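Ferric vibriobactin ABC transporter, periplasmic ferric vibriobactin-binding protein (Vibrio cholerae, PDB 3R5T) binds the iron-loaded siderophore ferric vibriobactin in the periplasm, probably delivering it to an ABC transporter for iron uptake. Local coordinates at residues A[19-30]-A[82-93]. Numbering follows the deposited sequence. Where two conformers were deposited one is given.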
loop_
_atom_site.group_PDB
_atom_site.type_symbol
_atom_site.label_atom_id
_atom_site.label_comp_id
_atom_site.label_asym_id
_atom_site.label_seq_id
_atom_site.Cartn_x
_atom_site.Cartn_y
_atom_site.Cartn_z
ATOM N N ILE A 19 20.932 -12.174 -8.614
ATOM C CA ILE A 19 19.951 -13.224 -8.774
ATOM C C ILE A 19 20.407 -14.123 -9.914
ATOM O O ILE A 19 20.419 -13.724 -11.077
ATOM C CB ILE A 19 18.562 -12.624 -9.037
ATOM C CG1 ILE A 19 18.215 -11.591 -7.958
ATOM C CG2 ILE A 19 17.520 -13.710 -9.105
ATOM C CD1 ILE A 19 16.923 -10.846 -8.228
ATOM N N PRO A 20 20.834 -15.337 -9.572
ATOM C CA PRO A 20 21.532 -16.228 -10.511
ATOM C C PRO A 20 20.645 -16.748 -11.633
ATOM O O PRO A 20 21.107 -16.945 -12.758
ATOM C CB PRO A 20 21.974 -17.402 -9.621
ATOM C CG PRO A 20 21.900 -16.883 -8.218
ATOM C CD PRO A 20 20.807 -15.869 -8.200
ATOM N N SER A 21 19.374 -16.968 -11.317
ATOM C CA SER A 21 18.421 -17.547 -12.255
ATOM C C SER A 21 17.044 -16.922 -12.047
ATOM O O SER A 21 16.745 -16.437 -10.954
ATOM C CB SER A 21 18.336 -19.061 -12.025
ATOM O OG SER A 21 18.197 -19.349 -10.642
ATOM N N GLN A 22 16.199 -16.939 -13.080
ATOM C CA GLN A 22 14.847 -16.389 -12.921
ATOM C C GLN A 22 14.141 -17.052 -11.747
ATOM O O GLN A 22 13.967 -18.262 -11.719
ATOM C CB GLN A 22 13.990 -16.571 -14.173
ATOM C CG GLN A 22 12.617 -15.912 -14.070
ATOM C CD GLN A 22 11.871 -15.874 -15.394
ATOM O OE1 GLN A 22 12.149 -16.671 -16.292
ATOM N NE2 GLN A 22 10.916 -14.953 -15.521
ATOM N N PRO A 23 13.710 -16.252 -10.773
ATOM C CA PRO A 23 13.018 -16.826 -9.620
ATOM C C PRO A 23 11.737 -17.574 -9.990
ATOM O O PRO A 23 10.898 -17.071 -10.745
ATOM C CB PRO A 23 12.679 -15.596 -8.778
ATOM C CG PRO A 23 13.758 -14.623 -9.109
ATOM C CD PRO A 23 14.029 -14.826 -10.579
ATOM N N LYS A 24 11.594 -18.777 -9.441
ATOM C CA LYS A 24 10.376 -19.555 -9.628
ATOM C C LYS A 24 9.691 -19.912 -8.293
ATOM O O LYS A 24 8.567 -20.418 -8.277
ATOM C CB LYS A 24 10.688 -20.828 -10.426
ATOM C CG LYS A 24 11.246 -20.543 -11.829
ATOM C CD LYS A 24 10.208 -19.814 -12.678
ATOM C CE LYS A 24 10.798 -19.208 -13.966
ATOM N NZ LYS A 24 11.449 -20.220 -14.841
ATOM N N ARG A 25 10.358 -19.642 -7.173
ATOM C CA ARG A 25 9.814 -19.996 -5.863
ATOM C C ARG A 25 10.090 -18.840 -4.930
ATOM O O ARG A 25 11.064 -18.857 -4.177
ATOM C CB ARG A 25 10.453 -21.284 -5.309
ATOM C CG ARG A 25 10.216 -22.526 -6.157
ATOM C CD ARG A 25 9.047 -23.360 -5.638
ATOM N NE ARG A 25 9.150 -23.720 -4.218
ATOM C CZ ARG A 25 8.102 -24.065 -3.478
ATOM N NH1 ARG A 25 6.903 -24.122 -4.037
ATOM N NH2 ARG A 25 8.246 -24.368 -2.190
ATOM N N ILE A 26 9.244 -17.820 -5.001
ATOM C CA ILE A 26 9.497 -16.576 -4.281
ATOM C C ILE A 26 8.837 -16.601 -2.901
ATOM O O ILE A 26 7.668 -16.944 -2.782
ATOM C CB ILE A 26 8.953 -15.359 -5.063
ATOM C CG1 ILE A 26 9.545 -15.300 -6.479
ATOM C CG2 ILE A 26 9.214 -14.075 -4.297
ATOM C CD1 ILE A 26 8.752 -14.440 -7.451
ATOM N N LEU A 27 9.598 -16.215 -1.881
ATOM C CA LEU A 27 9.104 -16.161 -0.501
ATOM C C LEU A 27 9.088 -14.710 -0.038
ATOM O O LEU A 27 10.119 -14.033 -0.046
ATOM C CB LEU A 27 9.996 -17.004 0.431
ATOM C CG LEU A 27 9.470 -17.197 1.856
ATOM C CD1 LEU A 27 9.844 -18.560 2.389
ATOM C CD2 LEU A 27 9.984 -16.091 2.737
ATOM N N SER A 28 7.915 -14.228 0.358
ATOM C CA SER A 28 7.826 -12.856 0.828
ATOM C C SER A 28 7.847 -12.779 2.339
ATOM O O SER A 28 7.067 -13.473 3.014
ATOM C CB SER A 28 6.551 -12.189 0.323
ATOM O OG SER A 28 6.442 -10.902 0.901
ATOM N N THR A 29 8.755 -11.963 2.872
ATOM C CA THR A 29 8.803 -11.745 4.319
ATOM C C THR A 29 8.016 -10.522 4.774
ATOM O O THR A 29 8.014 -10.206 5.969
ATOM C CB THR A 29 10.253 -11.606 4.863
ATOM O OG1 THR A 29 10.835 -10.369 4.417
ATOM C CG2 THR A 29 11.124 -12.772 4.391
ATOM N N ALA A 30 7.373 -9.845 3.815
ATOM C CA ALA A 30 6.629 -8.608 4.096
ATOM C C ALA A 30 5.223 -8.689 3.509
ATOM O O ALA A 30 5.045 -8.640 2.281
ATOM C CB ALA A 30 7.373 -7.351 3.544
ATOM N N VAL A 82 11.584 -21.014 6.299
ATOM C CA VAL A 82 12.208 -20.537 5.052
ATOM C C VAL A 82 13.017 -21.659 4.383
ATOM O O VAL A 82 12.884 -21.892 3.181
ATOM C CB VAL A 82 13.107 -19.305 5.279
ATOM C CG1 VAL A 82 13.686 -18.823 3.939
ATOM C CG2 VAL A 82 12.300 -18.190 5.916
ATOM N N TYR A 83 13.854 -22.347 5.156
ATOM C CA TYR A 83 14.626 -23.475 4.639
ATOM C C TYR A 83 13.707 -24.513 3.995
ATOM O O TYR A 83 13.974 -24.990 2.888
ATOM C CB TYR A 83 15.460 -24.139 5.748
ATOM C CG TYR A 83 16.783 -23.460 6.037
ATOM C CD1 TYR A 83 17.927 -23.769 5.300
ATOM C CD2 TYR A 83 16.892 -22.511 7.045
ATOM C CE1 TYR A 83 19.142 -23.148 5.570
ATOM C CE2 TYR A 83 18.092 -21.884 7.316
ATOM C CZ TYR A 83 19.211 -22.194 6.570
ATOM O OH TYR A 83 20.399 -21.554 6.846
ATOM N N VAL A 84 12.615 -24.856 4.666
ATOM C CA VAL A 84 11.762 -25.932 4.159
ATOM C C VAL A 84 11.044 -25.539 2.864
ATOM O O VAL A 84 10.833 -26.376 1.989
ATOM C CB VAL A 84 10.763 -26.442 5.234
ATOM C CG1 VAL A 84 9.792 -27.444 4.631
ATOM C CG2 VAL A 84 11.515 -27.054 6.419
ATOM N N GLU A 85 10.693 -24.264 2.727
ATOM C CA GLU A 85 10.050 -23.798 1.503
ATOM C C GLU A 85 10.998 -23.821 0.299
ATOM O O GLU A 85 10.545 -23.775 -0.848
ATOM C CB GLU A 85 9.468 -22.397 1.697
ATOM C CG GLU A 85 8.269 -22.351 2.636
ATOM C CD GLU A 85 7.136 -23.251 2.182
ATOM O OE1 GLU A 85 6.712 -24.126 2.972
ATOM O OE2 GLU A 85 6.679 -23.108 1.031
ATOM N N GLN A 86 12.302 -23.888 0.563
ATOM C CA GLN A 86 13.329 -23.870 -0.490
ATOM C C GLN A 86 13.091 -22.799 -1.552
ATOM O O GLN A 86 12.939 -23.103 -2.743
ATOM C CB GLN A 86 13.492 -25.245 -1.146
ATOM C CG GLN A 86 13.984 -26.324 -0.188
ATOM C CD GLN A 86 15.156 -27.106 -0.741
ATOM O OE1 GLN A 86 16.070 -26.535 -1.342
ATOM N NE2 GLN A 86 15.144 -28.418 -0.532
ATOM N N PRO A 87 13.070 -21.535 -1.129
ATOM C CA PRO A 87 12.823 -20.452 -2.084
ATOM C C PRO A 87 14.064 -20.164 -2.917
ATOM O O PRO A 87 15.180 -20.536 -2.540
ATOM C CB PRO A 87 12.508 -19.266 -1.176
ATOM C CG PRO A 87 13.291 -19.552 0.076
ATOM C CD PRO A 87 13.273 -21.035 0.245
ATOM N N ASP A 88 13.875 -19.505 -4.054
ATOM C CA ASP A 88 15.001 -19.006 -4.835
ATOM C C ASP A 88 15.041 -17.477 -4.902
ATOM O O ASP A 88 15.878 -16.890 -5.593
ATOM C CB ASP A 88 15.045 -19.626 -6.237
ATOM C CG ASP A 88 13.762 -19.415 -7.032
ATOM O OD1 ASP A 88 12.869 -18.647 -6.592
ATOM O OD2 ASP A 88 13.670 -20.023 -8.128
ATOM N N LEU A 89 14.132 -16.835 -4.180
ATOM C CA LEU A 89 14.208 -15.392 -3.977
ATOM C C LEU A 89 13.452 -15.090 -2.696
ATOM O O LEU A 89 12.338 -15.553 -2.525
ATOM C CB LEU A 89 13.573 -14.619 -5.140
ATOM C CG LEU A 89 13.650 -13.088 -5.022
ATOM C CD1 LEU A 89 15.086 -12.588 -5.175
ATOM C CD2 LEU A 89 12.751 -12.411 -6.048
ATOM N N ILE A 90 14.049 -14.278 -1.831
ATOM C CA ILE A 90 13.396 -13.843 -0.596
ATOM C C ILE A 90 13.252 -12.326 -0.632
ATOM O O ILE A 90 14.228 -11.618 -0.895
ATOM C CB ILE A 90 14.216 -14.273 0.654
ATOM C CG1 ILE A 90 14.301 -15.797 0.729
ATOM C CG2 ILE A 90 13.585 -13.730 1.947
ATOM C CD1 ILE A 90 15.353 -16.313 1.701
ATOM N N VAL A 91 12.035 -11.828 -0.394
ATOM C CA VAL A 91 11.776 -10.394 -0.480
ATOM C C VAL A 91 11.547 -9.783 0.882
ATOM O O VAL A 91 10.808 -10.343 1.701
ATOM C CB VAL A 91 10.568 -10.079 -1.389
ATOM C CG1 VAL A 91 10.457 -8.579 -1.599
ATOM C CG2 VAL A 91 10.705 -10.812 -2.725
ATOM N N VAL A 92 12.228 -8.666 1.128
ATOM C CA VAL A 92 12.228 -7.987 2.425
ATOM C C VAL A 92 11.872 -6.520 2.239
ATOM O O VAL A 92 12.263 -5.916 1.251
ATOM C CB VAL A 92 13.634 -8.093 3.093
ATOM C CG1 VAL A 92 13.652 -7.442 4.456
ATOM C CG2 VAL A 92 14.091 -9.549 3.217
ATOM N N SER A 93 11.133 -5.949 3.184
ATOM C CA SER A 93 10.794 -4.534 3.147
ATOM C C SER A 93 11.726 -3.730 4.019
ATOM O O SER A 93 12.266 -4.233 5.013
ATOM C CB SER A 93 9.338 -4.298 3.548
ATOM O OG SER A 93 9.131 -4.637 4.899
HETATM O O HOH W 1 15.600 -19.820 -10.014
HETATM O O HOH W 2 17.597 -17.189 -7.782
HETATM O O HOH W 3 11.741 -25.043 -3.993
HETATM O O HOH W 4 10.338 -7.604 5.114
#
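The carboxylate of Asp88 grips two successive backbone amides where the loop 20-25 runs into strand 26-28. Its OD2 takes the N-H of Lys24 with the syn lone pair (2.8 Å, 170° at the hydrogen), while OD1 receives Arg25 N (2.8 Å) from above the carboxylate plane. A chi1 of 56°, which sets CG between the backbone N and carbonyl carbon of Asp88, brings the carboxylate to both amides, and Asp88 N returns a bond to Arg25 O. A water bonded to OD2 ties in Ser21 OG and Gln22 O.

Bent at chi2 and chi3, Arg25 curls back to helix 79-85, where NH2 meets Glu85 O nearly in the guanidinium plane (2.7 Å). Another water joins Arg25 NE to Gln86 O; the salt bridge from Arg25 NH2 to Glu85 OE2 is long, and Glu85 OE1 forms a salt bridge with Lys69. Beyond, strands 26-28 and 89-93 run parallel: Leu27 N bonds Leu89 O and Leu27 O accepts from Val91 N. Val91 O then takes both N and OG1 of Thr29, the hydroxyl at 2.7 Å.

Leu27 rests CB on Pro87 CB (3.7 Å) and CD1 on Glu85 CB, on the face of the sheet that helix 79-85 covers. On the other, Leu89 lies across the Pro23 ring and Ile26 CG2 touches Val91 CG2 (3.9 Å). Pairing the first and fourth strands of a 3-2-1-4-5 parallel sheet, with helix 79-85 leading into the fourth, is characteristic of the Rossmann-like N-terminal lobe of periplasmic siderophore-binding proteins of the solute-binding protein 8 family; strand 89-93 ends at Ser93, whose side chain lies about 7 Å from bound vibriobactin.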